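Local coordinates for protein TRAP-type transporter, periplasmic component (Cupriavidus necator, PDB 4P8B) that probably captures (S)-2-acetolactate in the periplasm as the solute-binding component of a TRAP-type transporter, at residues A[108-113]-A[124-129]. Numbering follows the deposited sequence. Where two conformers were deposited one is given.
Sequences LNLFSL and DALTQG
With CG anti to its carbonyl carbon (chi1 -60°), Phe-111 extends its ring from the 3-10 turn 108-112 to meet Leu-126, whose own CG is likewise anti to the carbonyl carbon (chi1 -56°) and whose CD1, anti to CA (chi2 -171°), carries the side chain outward to the ring. In this TRAP-type (family 7) solute-binding protein, of the periplasmic binding protein fold, the contact joins the 3-10 turn to helix 120-127, and it is purely apolar, with no hydrogen bond passing between the two segments. Leu-110 was modelled in two conformers; in the one given it reaches the same methyl from the neighbouring position on the turn, its CD2 3.7 Å from Leu-126 CD1 and 4.3 Å above one face of the Phe-111 ring, displaced toward the rim. CD1 of Leu-126 lies 4.0 Å from CE1 of Phe-111 and meets the ring obliquely. CG2 of Thr-127 approaches at a similar slant, a looser contact 4.4 Å from Phe-111 CE1. Helix 329-340 adds Leu-331 against Leu-110, and Ala-335 and Ile-339 against Leu-126, so the C-terminal part of the chain packs onto both segments. Phe-111 also touches Thr-98 of helix 98-101. Its side chain is about 11 Å from the bound acetolactate and not among the residues lining that pocket. The Phe-111 and Leu-126 side chains lie alongside, pointing opposite ways, which leaves Leu-126 CB 4.1 Å from Phe-111 CE1.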
loop_
_atom_site.group_PDB
_atom_site.type_symbol
_atom_site.label_atom_id
_atom_site.label_comp_id
_atom_site.label_asym_id
_atom_site.label_seq_id
_atom_site.Cartn_x
_atom_site.Cartn_y
_atom_site.Cartn_z
ATOM N N LEU A 108 -1.301 -3.959 -11.053
ATOM C CA LEU A 108 -1.162 -3.685 -9.642
ATOM C C LEU A 108 -2.521 -3.559 -8.936
ATOM O O LEU A 108 -2.578 -3.635 -7.718
ATOM C CB LEU A 108 -0.294 -2.442 -9.399
ATOM C CG LEU A 108 1.149 -2.558 -9.874
ATOM C CD1 LEU A 108 1.858 -1.254 -9.614
ATOM C CD2 LEU A 108 1.870 -3.693 -9.165
ATOM N N ASN A 109 -3.601 -3.419 -9.716
ATOM C CA ASN A 109 -4.941 -3.475 -9.142
ATOM C C ASN A 109 -5.260 -4.844 -8.502
ATOM O O ASN A 109 -6.198 -4.953 -7.737
ATOM C CB ASN A 109 -6.007 -3.160 -10.184
ATOM C CG ASN A 109 -6.064 -1.700 -10.560
ATOM O OD1 ASN A 109 -6.413 -0.856 -9.747
ATOM N ND2 ASN A 109 -5.757 -1.404 -11.814
ATOM N N LEU A 110 -4.483 -5.872 -8.815
ATOM C CA LEU A 110 -4.711 -7.189 -8.253
ATOM C C LEU A 110 -4.792 -7.141 -6.731
ATOM O O LEU A 110 -5.662 -7.774 -6.123
ATOM C CB LEU A 110 -3.607 -8.137 -8.706
ATOM C CG LEU A 110 -3.787 -9.613 -8.385
ATOM C CD1 LEU A 110 -3.191 -10.480 -9.483
ATOM C CD2 LEU A 110 -3.136 -9.955 -7.055
ATOM N N PHE A 111 -3.918 -6.357 -6.102
ATOM C CA PHE A 111 -3.896 -6.279 -4.661
ATOM C C PHE A 111 -5.060 -5.471 -4.076
ATOM O O PHE A 111 -5.318 -5.511 -2.854
ATOM C CB PHE A 111 -2.550 -5.707 -4.162
ATOM C CG PHE A 111 -1.367 -6.533 -4.572
ATOM C CD1 PHE A 111 -1.120 -7.762 -3.955
ATOM C CD2 PHE A 111 -0.514 -6.117 -5.576
ATOM C CE1 PHE A 111 -0.047 -8.530 -4.329
ATOM C CE2 PHE A 111 0.562 -6.908 -5.954
ATOM C CZ PHE A 111 0.792 -8.098 -5.327
ATOM N N SER A 112 -5.761 -4.755 -4.956
ATOM C CA SER A 112 -6.910 -3.948 -4.583
ATOM C C SER A 112 -8.235 -4.667 -4.824
ATOM O O SER A 112 -9.277 -4.091 -4.586
ATOM C CB SER A 112 -6.907 -2.638 -5.371
ATOM O OG SER A 112 -5.715 -1.932 -5.062
ATOM N N LEU A 113 -8.224 -5.897 -5.327
ATOM C CA LEU A 113 -9.482 -6.619 -5.515
ATOM C C LEU A 113 -10.130 -6.912 -4.171
ATOM O O LEU A 113 -9.504 -7.501 -3.298
ATOM C CB LEU A 113 -9.236 -7.937 -6.234
ATOM C CG LEU A 113 -8.848 -7.847 -7.703
ATOM C CD1 LEU A 113 -8.356 -9.211 -8.186
ATOM C CD2 LEU A 113 -10.019 -7.365 -8.543
ATOM N N ASP A 124 1.574 -13.064 1.244
ATOM C CA ASP A 124 2.911 -13.596 1.009
ATOM C C ASP A 124 2.898 -14.609 -0.127
ATOM O O ASP A 124 3.867 -14.713 -0.873
ATOM C CB ASP A 124 3.482 -14.224 2.289
ATOM C CG ASP A 124 3.870 -13.182 3.332
ATOM O OD1 ASP A 124 4.104 -12.013 2.960
ATOM O OD2 ASP A 124 3.982 -13.561 4.514
ATOM N N ALA A 125 1.816 -15.377 -0.261
ATOM C CA ALA A 125 1.719 -16.348 -1.352
ATOM C C ALA A 125 1.747 -15.657 -2.704
ATOM O O ALA A 125 2.198 -16.244 -3.680
ATOM C CB ALA A 125 0.476 -17.198 -1.210
ATOM N N LEU A 126 1.273 -14.429 -2.760
ATOM C CA LEU A 126 1.315 -13.656 -3.996
ATOM C C LEU A 126 2.693 -13.056 -4.214
ATOM O O LEU A 126 3.325 -13.294 -5.248
ATOM C CB LEU A 126 0.232 -12.584 -4.014
ATOM C CG LEU A 126 -1.193 -13.089 -3.801
ATOM C CD1 LEU A 126 -2.163 -11.963 -4.063
ATOM C CD2 LEU A 126 -1.482 -14.271 -4.681
ATOM N N THR A 127 3.178 -12.289 -3.249
ATOM C CA THR A 127 4.414 -11.554 -3.478
ATOM C C THR A 127 5.606 -12.496 -3.631
ATOM O O THR A 127 6.545 -12.198 -4.383
ATOM C CB THR A 127 4.711 -10.595 -2.334
ATOM O OG1 THR A 127 4.825 -11.360 -1.130
ATOM C CG2 THR A 127 3.615 -9.522 -2.190
ATOM N N GLN A 128 5.574 -13.648 -2.957
ATOM C CA GLN A 128 6.712 -14.560 -2.961
ATOM C C GLN A 128 6.556 -15.648 -4.014
ATOM O O GLN A 128 7.429 -16.489 -4.144
ATOM C CB GLN A 128 6.903 -15.188 -1.574
ATOM C CG GLN A 128 7.122 -14.136 -0.505
ATOM C CD GLN A 128 7.022 -14.656 0.910
ATOM O OE1 GLN A 128 6.697 -15.819 1.143
ATOM N NE2 GLN A 128 7.270 -13.771 1.877
ATOM N N GLY A 129 5.463 -15.622 -4.780
ATOM C CA GLY A 129 5.162 -16.667 -5.743
ATOM C C GLY A 129 5.095 -16.198 -7.190
ATOM O O GLY A 129 5.645 -15.150 -7.543
#